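Local coordinates for protein transcriptional regulator, putative (Vibrio cholerae O1 biovar eltor str. N16961, PDB 3BJN) that probably represses operons for allantoin and glyoxylate utilization by binding DNA, this chain being its C-terminal IclR-type domain, which probably senses a small-molecule effector, as in relatives, at residues A17-L22 with E28-M33; Q23-E28 with I155-Q160. One frame throughout, in Å; residues are numbered along the deposited sequence.

Contact 1 (A17-L22 with E28-M33); sequences AVLSRL and EMAAYM
Leu22, which packs on Ala30, takes part in the regular helix bonding, its N 2.9 Å from Val18 O. The contact itself is apolar: two leucines one helical turn apart reach down from helix 12-26 onto strand 29-36. Leu22 holds CG anti to its backbone N (chi1 178°), and this carries CD2 in beside the small methyl of Ala30, with Leu22 CD2 to Ala30 CB at 3.6 Å. Leu19 approaches the same methyl with its own CD2, 3.9 Å from Ala30 CB, so two leucine branches rest on that methyl from the helix side.

Leu19 also uses its fork further along the strand. Its CD2 lies against the peptide after Ala31, 3.7 Å from Ala31 C, while CD1 goes on to the next residue and packs 4.2 Å from Tyr32 CB. The side chains of Leu19 and Tyr32 cross at about a right angle, and the phenol ring turns away from the helix, toward Gln9. The axes of 17-22 and 29-33 approach to 8.0 Å and run nearly antiparallel (159°), a spacing consistent with so small a residue as Ala30 beneath the leucines.

After helix 12-26 the chain turns at once, and strand 29-36 runs back beneath it. Ala31 points to the other side of the sheet, toward Cys42 and Met141. Strand 29-36 is an inner strand, bonded through its backbone to strand 39-45 on one flank and strand 133-143 on the other, and helix 144-163 closes in on Leu22 through His157 and Ala161.

Contact 2 (Q23-E28 with I155-Q160); sequences QKQTGE and ILHVLQ
The imidazole of His157 carries the CB of Gln25 on one face and is gripped by polar partners at its edge. Gln25 CB sits 3.6 Å from the ring centroid, almost on the ring normal, a CH-pi contact. In the ring plane, His157 ND1 donates to Gln160 OE1 at 2.9 Å with an N-H...O angle of 162°, a bond within one turn of helix 144-163 that fixes the ring's rotation. A water also lies in plane, 2.8 Å from His157 NE2, and donates to Gln25 O, which Arg153 binds as well.

With CG turned anti to the carbonyl carbon (chi1 -75°), the extended chain of Gln25 beyond CB crosses the imidazole toward ND1 and lays its amide over that side, the two planes 31° apart. Although Gln25 OE1 is 3.2 Å from His157 ND1, it comes from above the ring and makes no hydrogen bond there. Instead a second water, 2.7 Å from Gln25 OE1, donates to it and to His157 O. Gln25 NE2 reaches Gln160 OE1 at 3.4 Å, a weak bond, which gives that oxygen two donors.

Thr26 adds a methyl, its CG2 lying 3.9 Å from His157 CD2. Thr26 OG1 is hydrogen-bonded to the backbone O of Leu22 and accepts from Glu28 N in an ST turn, as Gly27, with positive phi, leads out of the helix. Polar and partly water-bridged, this seam joins the first and last helices of this chain on one face of the antiparallel sheet, consistent with the GAF-like fold of the IclR C-terminal family.

Overall arrangement
Contacts 1 and 2 use successive parts of helix 12-26, one against strand 29-36 and the other against helix 144-163, their centres about 8 Å apart. Leu22 ties them together: while its CD2 works in contact 1, Leu22 CD1 meets His157 CB of contact 2 at 3.6 Å, so the oily seam under the helix continues into the polar seam between the two helices. Arg21 NH1 and Gln160 NE2 pass each other at 3.7 Å as packing. Glu28 belongs to both pairs of segments, at the start of the returning chain, and its carboxylate forms a salt bridge with Arg146 of helix 144-163. Together the contacts seat the first helix on the sheet and against the last helix.

Contact 1 (A17-L22 with E28-M33)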
loop_
_atom_site.group_PDB
_atom_site.type_symbol
_atom_site.label_atom_id
_atom_site.label_comp_id
_atom_site.label_asym_id
_atom_site.label_seq_id
_atom_site.Cartn_x
_atom_site.Cartn_y
_atom_site.Cartn_z
ATOM N N ALA A 17 7.301 -5.532 13.681
ATOM C CA ALA A 17 6.357 -6.175 14.607
ATOM C C ALA A 17 4.931 -6.169 14.056
ATOM O O ALA A 17 4.240 -7.181 14.112
ATOM C CB ALA A 17 6.409 -5.483 15.981
ATOM N N VAL A 18 4.504 -5.023 13.504
ATOM C CA VAL A 18 3.175 -4.906 12.912
ATOM C C VAL A 18 3.025 -5.842 11.693
ATOM O O VAL A 18 1.988 -6.520 11.528
ATOM C CB VAL A 18 2.882 -3.424 12.552
ATOM C CG1 VAL A 18 1.809 -3.321 11.504
ATOM C CG2 VAL A 18 2.540 -2.623 13.851
ATOM N N LEU A 19 4.058 -5.931 10.854
ATOM C CA LEU A 19 3.952 -6.803 9.663
ATOM C C LEU A 19 3.970 -8.276 10.036
ATOM O O LEU A 19 3.285 -9.112 9.425
ATOM C CB LEU A 19 5.088 -6.527 8.683
ATOM C CG LEU A 19 5.044 -5.145 8.035
ATOM C CD1 LEU A 19 6.328 -5.019 7.212
ATOM C CD2 LEU A 19 3.795 -4.962 7.159
ATOM N N SER A 20 4.772 -8.613 11.046
ATOM C CA SER A 20 4.790 -9.997 11.541
ATOM C C SER A 20 3.392 -10.433 12.000
ATOM O O SER A 20 2.864 -11.482 11.596
ATOM C CB SER A 20 5.768 -10.093 12.689
ATOM O OG SER A 20 5.726 -11.378 13.298
ATOM N N ARG A 21 2.770 -9.610 12.846
ATOM C CA ARG A 21 1.415 -9.927 13.320
ATOM C C ARG A 21 0.416 -10.014 12.161
ATOM O O ARG A 21 -0.427 -10.909 12.121
ATOM C CB ARG A 21 0.945 -8.873 14.333
ATOM C CG ARG A 21 -0.456 -9.189 14.841
ATOM C CD ARG A 21 -0.834 -8.276 16.001
ATOM N NE ARG A 21 -1.012 -6.916 15.501
ATOM C CZ ARG A 21 -1.776 -5.981 16.072
ATOM N NH1 ARG A 21 -2.465 -6.261 17.178
ATOM N NH2 ARG A 21 -1.845 -4.766 15.534
ATOM N N LEU A 22 0.509 -9.055 11.238
ATOM C CA LEU A 22 -0.440 -8.971 10.133
ATOM C C LEU A 22 -0.394 -10.255 9.308
ATOM O O LEU A 22 -1.447 -10.808 8.952
ATOM C CB LEU A 22 -0.077 -7.775 9.270
ATOM C CG LEU A 22 -0.946 -7.595 8.042
ATOM C CD1 LEU A 22 -2.473 -7.581 8.328
ATOM C CD2 LEU A 22 -0.499 -6.247 7.450
ATOM N N GLU A 28 -1.090 -14.085 4.853
ATOM C CA GLU A 28 -0.640 -13.467 3.586
ATOM C C GLU A 28 0.628 -12.639 3.770
ATOM O O GLU A 28 0.970 -12.206 4.889
ATOM C CB GLU A 28 -1.737 -12.522 3.056
ATOM C CG GLU A 28 -3.100 -13.197 2.820
ATOM C CD GLU A 28 -3.116 -14.279 1.722
ATOM O OE1 GLU A 28 -2.152 -14.420 0.932
ATOM O OE2 GLU A 28 -4.130 -15.026 1.656
HETATM N N MSE A 29 1.307 -12.409 2.648
HETATM C CA MSE A 29 2.426 -11.468 2.543
HETATM C C MSE A 29 1.959 -10.079 2.912
HETATM O O MSE A 29 0.832 -9.697 2.552
HETATM C CB MSE A 29 2.870 -11.347 1.086
HETATM C CG MSE A 29 3.412 -12.552 0.438
HETATM SE SE MSE A 29 4.349 -11.854 -1.134
HETATM C CE MSE A 29 5.872 -11.301 -0.232
ATOM N N ALA A 30 2.813 -9.311 3.590
ATOM C CA ALA A 30 2.461 -7.941 3.976
ATOM C C ALA A 30 3.699 -7.082 3.830
ATOM O O ALA A 30 4.828 -7.567 4.010
ATOM C CB ALA A 30 1.964 -7.901 5.422
ATOM N N ALA A 31 3.497 -5.816 3.494
ATOM C CA ALA A 31 4.641 -4.922 3.308
ATOM C C ALA A 31 4.352 -3.522 3.827
ATOM O O ALA A 31 3.191 -3.121 3.951
ATOM C CB ALA A 31 4.999 -4.835 1.849
ATOM N N TYR A 32 5.437 -2.800 4.126
ATOM C CA TYR A 32 5.392 -1.376 4.432
ATOM C C TYR A 32 6.080 -0.651 3.300
ATOM O O TYR A 32 7.249 -0.929 2.984
ATOM C CB TYR A 32 6.154 -1.121 5.720
ATOM C CG TYR A 32 6.210 0.317 6.137
ATOM C CD1 TYR A 32 5.049 1.015 6.429
ATOM C CD2 TYR A 32 7.431 0.968 6.239
ATOM C CE1 TYR A 32 5.119 2.366 6.846
ATOM C CE2 TYR A 32 7.511 2.295 6.647
ATOM C CZ TYR A 32 6.353 2.981 6.922
ATOM O OH TYR A 32 6.448 4.293 7.347
HETATM N N MSE A 33 5.313 0.241 2.710
HETATM C CA MSE A 33 5.725 1.015 1.531
HETATM C C MSE A 33 5.865 2.478 1.893
HETATM O O MSE A 33 5.111 2.985 2.730
HETATM C CB MSE A 33 4.640 0.897 0.458
HETATM C CG MSE A 33 3.980 -0.491 0.364
HETATM SE SE MSE A 33 5.275 -1.601 -0.613
HETATM C CE MSE A 33 4.843 -0.732 -2.222
#

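Contact 2 (Q23-E28 with I155-Q160)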
loop_
_atom_site.group_PDB
_atom_site.type_symbol
_atom_site.label_atom_id
_atom_site.label_comp_id
_atom_site.label_asym_id
_atom_site.label_seq_id
_atom_site.Cartn_x
_atom_site.Cartn_y
_atom_site.Cartn_z
ATOM N N GLN A 23 0.815 -10.752 9.013
ATOM C CA GLN A 23 0.891 -12.033 8.281
ATOM C C GLN A 23 0.344 -13.205 9.083
ATOM O O GLN A 23 -0.298 -14.094 8.527
ATOM C CB GLN A 23 2.321 -12.338 7.851
ATOM C CG GLN A 23 2.492 -13.734 7.235
ATOM C CD GLN A 23 3.904 -13.898 6.668
ATOM O OE1 GLN A 23 4.892 -13.740 7.390
ATOM N NE2 GLN A 23 3.999 -14.247 5.409
ATOM N N LYS A 24 0.583 -13.211 10.396
ATOM C CA LYS A 24 0.048 -14.300 11.245
ATOM C C LYS A 24 -1.493 -14.242 11.419
ATOM O O LYS A 24 -2.086 -15.269 11.774
ATOM C CB LYS A 24 0.757 -14.265 12.592
ATOM C CG LYS A 24 2.210 -14.686 12.473
ATOM C CD LYS A 24 2.800 -14.647 13.855
ATOM C CE LYS A 24 4.291 -14.536 13.805
ATOM N NZ LYS A 24 4.774 -14.635 15.222
ATOM N N GLN A 25 -2.096 -13.066 11.170
ATOM C CA GLN A 25 -3.555 -12.867 11.259
ATOM C C GLN A 25 -4.257 -13.214 9.952
ATOM O O GLN A 25 -5.410 -13.657 9.946
ATOM C CB GLN A 25 -3.848 -11.406 11.580
ATOM C CG GLN A 25 -3.558 -11.015 13.041
ATOM C CD GLN A 25 -3.719 -9.545 13.250
ATOM O OE1 GLN A 25 -3.386 -8.741 12.379
ATOM N NE2 GLN A 25 -4.246 -9.172 14.406
ATOM N N THR A 26 -3.567 -12.970 8.832
ATOM C CA THR A 26 -4.190 -13.152 7.517
ATOM C C THR A 26 -3.699 -14.347 6.730
ATOM O O THR A 26 -4.346 -14.762 5.738
ATOM C CB THR A 26 -3.935 -11.903 6.613
ATOM O OG1 THR A 26 -2.519 -11.728 6.452
ATOM C CG2 THR A 26 -4.537 -10.637 7.215
ATOM N N GLY A 27 -2.508 -14.841 7.069
ATOM C CA GLY A 27 -1.872 -15.895 6.257
ATOM C C GLY A 27 -1.431 -15.365 4.905
ATOM O O GLY A 27 -1.427 -16.113 3.916
ATOM N N GLU A 28 -1.090 -14.085 4.853
ATOM C CA GLU A 28 -0.640 -13.467 3.586
ATOM C C GLU A 28 0.628 -12.639 3.770
ATOM O O GLU A 28 0.970 -12.206 4.889
ATOM C CB GLU A 28 -1.737 -12.522 3.056
ATOM C CG GLU A 28 -3.100 -13.197 2.820
ATOM C CD GLU A 28 -3.116 -14.279 1.722
ATOM O OE1 GLU A 28 -2.152 -14.420 0.932
ATOM O OE2 GLU A 28 -4.130 -15.026 1.656
ATOM N N ILE A 155 -9.021 -6.462 4.987
ATOM C CA ILE A 155 -9.248 -5.003 5.191
ATOM C C ILE A 155 -9.123 -4.619 6.682
ATOM O O ILE A 155 -8.380 -3.720 7.041
ATOM C CB ILE A 155 -10.628 -4.621 4.627
ATOM C CG1 ILE A 155 -10.616 -4.732 3.097
ATOM C CG2 ILE A 155 -11.074 -3.201 5.132
ATOM C CD1 ILE A 155 -12.019 -4.677 2.484
ATOM N N LEU A 156 -9.837 -5.330 7.556
ATOM C CA LEU A 156 -9.808 -4.965 8.980
ATOM C C LEU A 156 -8.386 -5.094 9.551
ATOM O O LEU A 156 -7.920 -4.205 10.272
ATOM C CB LEU A 156 -10.834 -5.766 9.786
ATOM C CG LEU A 156 -12.278 -5.349 9.464
ATOM C CD1 LEU A 156 -13.191 -6.331 10.169
ATOM C CD2 LEU A 156 -12.619 -3.888 9.867
ATOM N N HIS A 157 -7.671 -6.173 9.217
ATOM C CA HIS A 157 -6.338 -6.350 9.767
ATOM C C HIS A 157 -5.322 -5.338 9.205
ATOM O O HIS A 157 -4.419 -4.880 9.919
ATOM C CB HIS A 157 -5.840 -7.789 9.531
ATOM C CG HIS A 157 -6.451 -8.807 10.452
ATOM N ND1 HIS A 157 -6.536 -8.628 11.824
ATOM C CD2 HIS A 157 -6.967 -10.033 10.193
ATOM C CE1 HIS A 157 -7.104 -9.709 12.362
ATOM N NE2 HIS A 157 -7.331 -10.586 11.399
ATOM N N VAL A 158 -5.505 -4.951 7.949
ATOM C CA VAL A 158 -4.630 -3.939 7.329
ATOM C C VAL A 158 -4.865 -2.569 7.971
ATOM O O VAL A 158 -3.922 -1.868 8.336
ATOM C CB VAL A 158 -4.850 -3.932 5.792
ATOM C CG1 VAL A 158 -4.300 -2.645 5.126
ATOM C CG2 VAL A 158 -4.204 -5.169 5.178
ATOM N N LEU A 159 -6.138 -2.201 8.148
ATOM C CA LEU A 159 -6.464 -0.984 8.879
ATOM C C LEU A 159 -5.853 -1.011 10.295
ATOM O O LEU A 159 -5.266 -0.037 10.754
ATOM C CB LEU A 159 -7.981 -0.817 8.937
ATOM C CG LEU A 159 -8.648 -0.358 7.636
ATOM C CD1 LEU A 159 -10.147 -0.604 7.660
ATOM C CD2 LEU A 159 -8.319 1.151 7.369
ATOM N N GLN A 160 -5.998 -2.147 10.969
ATOM C CA GLN A 160 -5.502 -2.340 12.326
ATOM C C GLN A 160 -3.980 -2.155 12.379
ATOM O O GLN A 160 -3.461 -1.481 13.272
ATOM C CB GLN A 160 -5.897 -3.768 12.759
ATOM C CG GLN A 160 -5.431 -4.150 14.129
ATOM C CD GLN A 160 -5.852 -5.560 14.489
ATOM O OE1 GLN A 160 -6.115 -6.394 13.610
ATOM N NE2 GLN A 160 -5.881 -5.846 15.780
HETATM O O HOH W 1 -8.396 -13.122 11.085
HETATM O O HOH W 2 -2.860 -6.119 12.070
#